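Local coordinates for protein extracellular serine protease (Aeromonas sobria, PDB 3WQB) that cleaves peptide bonds after paired basic residues, one of them lysine, as a calcium-binding, furin-related secreted serine protease that activates the host plasma kallikrein/kinin system, at residues P434-V445 / L585-D596. The protein carries 1 engineered substitution. Sequence-based numbering, arbitrary orientation.
Sequences PLVQLPWQKINV and LISWSLRVLGHD
Val436 to Val445 runs antiparallel to Ile586 to Gly594, but across the loop Leu438 to Trp440 the register shifts by one residue, between the Val436-Gly594 and Gln441-Leu590 pairs. The side chain of Arg591 reaches across to this loop. Its CG stands anti to the backbone N (chi1 -174°), and the chain bends further out so that Arg591 NE donates to Leu438 O at 2.9 Å, the acceptor lying close to the guanidinium plane. The flat group is sandwiched, Trp440 CD1 over one face and the Gln437 side chain over the other, while Arg591 CB sits over the indole, 3.6 Å from the centroid of the six-membered ring of Trp440, a CH-pi contact. A water donates to Pro439 O and Leu590 O and accepts from Val592 N; Leu590 O also takes the N-H of Gln441. Farther along, Ile443 CD1 rests on the Trp588 ring, 3.8 Å from the centroid of its five-membered part; on the other face of the sheet Lys442 CG lies against Ser589 OG. Within the P-domain's beta-sandwich, strand 471-482 is hydrogen-bonded along the other edge of strand 583-595. Leu438 and Ile443 pack on strand 460-466, where Trp588 NE1 donates a hydrogen bond to Ser462 OG, and Gln437 NE2 reaches Glu201 of helix 191-205 in the subtilisin domain.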
loop_
_atom_site.group_PDB
_atom_site.type_symbol
_atom_site.label_atom_id
_atom_site.label_comp_id
_atom_site.label_asym_id
_atom_site.label_seq_id
_atom_site.Cartn_x
_atom_site.Cartn_y
_atom_site.Cartn_z
ATOM N N PRO A 434 -5.672 23.386 -9.506
ATOM C CA PRO A 434 -4.567 22.479 -9.822
ATOM C C PRO A 434 -3.670 22.168 -8.622
ATOM O O PRO A 434 -3.520 22.987 -7.711
ATOM C CB PRO A 434 -3.792 23.237 -10.910
ATOM C CG PRO A 434 -4.830 24.075 -11.559
ATOM C CD PRO A 434 -5.674 24.548 -10.418
ATOM N N LEU A 435 -3.100 20.972 -8.627
ATOM C CA LEU A 435 -2.149 20.579 -7.596
ATOM C C LEU A 435 -0.899 21.455 -7.664
ATOM O O LEU A 435 -0.344 21.684 -8.747
ATOM C CB LEU A 435 -1.740 19.115 -7.790
ATOM C CG LEU A 435 -0.772 18.553 -6.727
ATOM C CD1 LEU A 435 -1.424 18.417 -5.361
ATOM C CD2 LEU A 435 -0.213 17.215 -7.178
ATOM N N VAL A 436 -0.478 21.943 -6.500
ATOM C CA VAL A 436 0.792 22.623 -6.336
ATOM C C VAL A 436 1.669 21.734 -5.466
ATOM O O VAL A 436 1.278 21.319 -4.367
ATOM C CB VAL A 436 0.603 23.993 -5.645
ATOM C CG1 VAL A 436 1.952 24.638 -5.347
ATOM C CG2 VAL A 436 -0.248 24.916 -6.514
ATOM N N GLN A 437 2.851 21.422 -5.979
ATOM C CA GLN A 437 3.853 20.677 -5.230
ATOM C C GLN A 437 4.970 21.651 -4.883
ATOM O O GLN A 437 5.781 22.028 -5.750
ATOM C CB GLN A 437 4.381 19.520 -6.076
ATOM C CG GLN A 437 3.296 18.556 -6.507
ATOM C CD GLN A 437 3.810 17.489 -7.432
ATOM O OE1 GLN A 437 4.620 16.658 -7.032
ATOM N NE2 GLN A 437 3.343 17.502 -8.675
ATOM N N LEU A 438 5.003 22.083 -3.625
ATOM C CA LEU A 438 6.000 23.059 -3.220
ATOM C C LEU A 438 7.387 22.440 -3.299
ATOM O O LEU A 438 7.545 21.237 -3.096
ATOM C CB LEU A 438 5.729 23.594 -1.807
ATOM C CG LEU A 438 4.480 24.449 -1.596
ATOM C CD1 LEU A 438 4.410 24.928 -0.159
ATOM C CD2 LEU A 438 4.451 25.646 -2.543
ATOM N N PRO A 439 8.407 23.257 -3.608
ATOM C CA PRO A 439 9.761 22.721 -3.605
ATOM C C PRO A 439 10.108 22.117 -2.242
ATOM O O PRO A 439 9.681 22.636 -1.206
ATOM C CB PRO A 439 10.628 23.956 -3.874
ATOM C CG PRO A 439 9.723 24.912 -4.571
ATOM C CD PRO A 439 8.366 24.681 -3.987
ATOM N N TRP A 440 10.854 21.018 -2.259
ATOM C CA TRP A 440 11.404 20.446 -1.034
ATOM C C TRP A 440 12.202 21.524 -0.303
ATOM O O TRP A 440 12.955 22.288 -0.932
ATOM C CB TRP A 440 12.334 19.278 -1.354
ATOM C CG TRP A 440 11.668 17.992 -1.732
ATOM C CD1 TRP A 440 11.496 17.500 -2.990
ATOM C CD2 TRP A 440 11.116 17.010 -0.838
ATOM N NE1 TRP A 440 10.860 16.286 -2.944
ATOM C CE2 TRP A 440 10.624 15.955 -1.634
ATOM C CE3 TRP A 440 10.980 16.930 0.554
ATOM C CZ2 TRP A 440 9.999 14.829 -1.084
ATOM C CZ3 TRP A 440 10.373 15.806 1.103
ATOM C CH2 TRP A 440 9.890 14.772 0.285
ATOM N N GLN A 441 11.994 21.610 1.007
ATOM C CA GLN A 441 12.791 22.459 1.874
ATOM C C GLN A 441 13.613 21.556 2.769
ATOM O O GLN A 441 13.055 20.785 3.562
ATOM C CB GLN A 441 11.912 23.373 2.727
ATOM C CG GLN A 441 11.269 24.467 1.934
ATOM C CD GLN A 441 10.665 25.573 2.778
ATOM O OE1 GLN A 441 10.832 25.649 4.012
ATOM N NE2 GLN A 441 9.954 26.452 2.110
ATOM N N LYS A 442 14.935 21.645 2.625
ATOM C CA LYS A 442 15.862 20.810 3.389
ATOM C C LYS A 442 16.426 21.575 4.576
ATOM O O LYS A 442 16.835 22.735 4.454
ATOM C CB LYS A 442 16.998 20.286 2.495
ATOM C CG LYS A 442 17.919 19.284 3.197
ATOM C CD LYS A 442 18.755 18.484 2.214
ATOM C CE LYS A 442 19.524 17.383 2.933
ATOM N NZ LYS A 442 20.112 16.394 1.982
ATOM N N ILE A 443 16.453 20.905 5.721
ATOM C CA ILE A 443 16.986 21.473 6.946
ATOM C C ILE A 443 18.106 20.564 7.432
ATOM O O ILE A 443 17.852 19.455 7.901
ATOM C CB ILE A 443 15.891 21.608 8.047
ATOM C CG1 ILE A 443 14.659 22.367 7.527
ATOM C CG2 ILE A 443 16.458 22.286 9.289
ATOM C CD1 ILE A 443 13.586 21.483 6.915
ATOM N N ASN A 444 19.346 21.029 7.303
ATOM C CA ASN A 444 20.484 20.329 7.879
ATOM C C ASN A 444 20.623 20.727 9.343
ATOM O O ASN A 444 20.596 21.913 9.674
ATOM C CB ASN A 444 21.775 20.650 7.119
ATOM C CG ASN A 444 21.756 20.144 5.687
ATOM O OD1 ASN A 444 21.507 18.966 5.432
ATOM N ND2 ASN A 444 22.035 21.032 4.749
ATOM N N VAL A 445 20.773 19.732 10.211
ATOM C CA VAL A 445 20.765 19.954 11.653
ATOM C C VAL A 445 22.191 19.806 12.165
ATOM O O VAL A 445 22.906 18.884 11.771
ATOM C CB VAL A 445 19.791 18.977 12.358
ATOM C CG1 VAL A 445 19.833 19.140 13.872
ATOM C CG2 VAL A 445 18.370 19.199 11.855
ATOM N N LEU A 585 20.177 13.509 14.880
ATOM C CA LEU A 585 19.405 13.951 13.721
ATOM C C LEU A 585 20.352 14.670 12.763
ATOM O O LEU A 585 21.062 15.600 13.160
ATOM C CB LEU A 585 18.265 14.882 14.148
ATOM C CG LEU A 585 17.363 15.441 13.047
ATOM C CD1 LEU A 585 16.649 14.333 12.257
ATOM C CD2 LEU A 585 16.358 16.407 13.635
ATOM N N ILE A 586 20.363 14.224 11.513
ATOM C CA ILE A 586 21.259 14.765 10.488
ATOM C C ILE A 586 20.559 15.843 9.652
ATOM O O ILE A 586 21.049 16.966 9.522
ATOM C CB ILE A 586 21.828 13.630 9.584
ATOM C CG1 ILE A 586 22.659 12.648 10.418
ATOM C CG2 ILE A 586 22.649 14.210 8.414
ATOM C CD1 ILE A 586 22.923 11.313 9.737
ATOM N N SER A 587 19.405 15.496 9.089
ATOM C CA SER A 587 18.667 16.423 8.251
ATOM C C SER A 587 17.250 15.930 8.115
ATOM O O SER A 587 16.970 14.757 8.338
ATOM C CB SER A 587 19.287 16.512 6.855
ATOM O OG SER A 587 19.120 15.306 6.140
ATOM N N TRP A 588 16.359 16.834 7.735
ATOM C CA TRP A 588 15.059 16.427 7.245
ATOM C C TRP A 588 14.634 17.380 6.153
ATOM O O TRP A 588 15.173 18.487 6.048
ATOM C CB TRP A 588 14.019 16.343 8.365
ATOM C CG TRP A 588 13.596 17.646 8.970
ATOM C CD1 TRP A 588 14.366 18.506 9.699
ATOM C CD2 TRP A 588 12.285 18.223 8.919
ATOM N NE1 TRP A 588 13.621 19.581 10.097
ATOM C CE2 TRP A 588 12.337 19.435 9.635
ATOM C CE3 TRP A 588 11.076 17.840 8.318
ATOM C CZ2 TRP A 588 11.220 20.258 9.792
ATOM C CZ3 TRP A 588 9.965 18.654 8.479
ATOM C CH2 TRP A 588 10.044 19.849 9.213
ATOM N N SER A 589 13.679 16.942 5.339
ATOM C CA SER A 589 13.136 17.764 4.275
ATOM C C SER A 589 11.619 17.681 4.304
ATOM O O SER A 589 11.054 16.646 4.650
ATOM C CB SER A 589 13.661 17.310 2.914
ATOM O OG SER A 589 15.065 17.437 2.843
ATOM N N LEU A 590 10.979 18.781 3.929
ATOM C CA LEU A 590 9.526 18.892 3.932
ATOM C C LEU A 590 9.011 19.279 2.559
ATOM O O LEU A 590 9.507 20.234 1.952
ATOM C CB LEU A 590 9.078 19.946 4.963
ATOM C CG LEU A 590 7.585 20.259 5.058
ATOM C CD1 LEU A 590 6.778 19.037 5.510
ATOM C CD2 LEU A 590 7.353 21.421 6.004
ATOM N N ARG A 591 8.017 18.533 2.084
ATOM C CA ARG A 591 7.306 18.894 0.871
ATOM C C ARG A 591 5.819 18.993 1.144
ATOM O O ARG A 591 5.187 18.031 1.597
ATOM C CB ARG A 591 7.569 17.909 -0.273
ATOM C CG ARG A 591 6.946 18.390 -1.569
ATOM C CD ARG A 591 7.421 17.602 -2.745
ATOM N NE ARG A 591 7.606 18.495 -3.879
ATOM C CZ ARG A 591 8.013 18.116 -5.082
ATOM N NH1 ARG A 591 8.272 16.838 -5.325
ATOM N NH2 ARG A 591 8.157 19.024 -6.044
ATOM N N VAL A 592 5.260 20.167 0.881
ATOM C CA VAL A 592 3.820 20.352 0.988
ATOM C C VAL A 592 3.164 20.195 -0.395
ATOM O O VAL A 592 3.585 20.828 -1.367
ATOM C CB VAL A 592 3.484 21.726 1.602
ATOM C CG1 VAL A 592 1.987 21.882 1.753
ATOM C CG2 VAL A 592 4.143 21.883 2.966
ATOM N N LEU A 593 2.147 19.333 -0.469
ATOM C CA LEU A 593 1.347 19.135 -1.680
ATOM C C LEU A 593 -0.053 19.662 -1.398
ATOM O O LEU A 593 -0.676 19.277 -0.412
ATOM C CB LEU A 593 1.289 17.645 -2.038
ATOM C CG LEU A 593 2.629 16.969 -2.318
ATOM C CD1 LEU A 593 3.221 16.369 -1.064
ATOM C CD2 LEU A 593 2.412 15.894 -3.368
ATOM N N GLY A 594 -0.540 20.571 -2.232
ATOM C CA GLY A 594 -1.847 21.135 -1.981
ATOM C C GLY A 594 -2.312 21.983 -3.135
ATOM O O GLY A 594 -1.999 21.707 -4.288
ATOM N N HIS A 595 -3.082 23.014 -2.824
ATOM C CA HIS A 595 -3.614 23.871 -3.872
ATOM C C HIS A 595 -3.828 25.281 -3.364
ATOM O O HIS A 595 -3.884 25.530 -2.156
ATOM C CB HIS A 595 -4.916 23.288 -4.445
ATOM C CG HIS A 595 -6.006 23.136 -3.433
ATOM N ND1 HIS A 595 -6.169 21.991 -2.679
ATOM C CD2 HIS A 595 -6.977 23.992 -3.034
ATOM C CE1 HIS A 595 -7.194 22.148 -1.862
ATOM N NE2 HIS A 595 -7.706 23.350 -2.061
ATOM N N ASP A 596 -3.955 26.200 -4.314
ATOM C CA ASP A 596 -4.212 27.603 -4.027
ATOM C C ASP A 596 -5.717 27.853 -4.012
ATOM O O ASP A 596 -6.351 27.889 -5.064
ATOM C CB ASP A 596 -3.511 28.450 -5.103
ATOM C CG ASP A 596 -3.839 29.929 -5.011
ATOM O OD1 ASP A 596 -4.441 30.366 -4.008
ATOM O OD2 ASP A 596 -3.483 30.649 -5.966
HETATM O O HOH W 1 -3.841 25.623 -7.066
HETATM O O HOH W 2 7.572 22.168 0.806
HETATM O O HOH W 3 23.690 16.399 12.743
#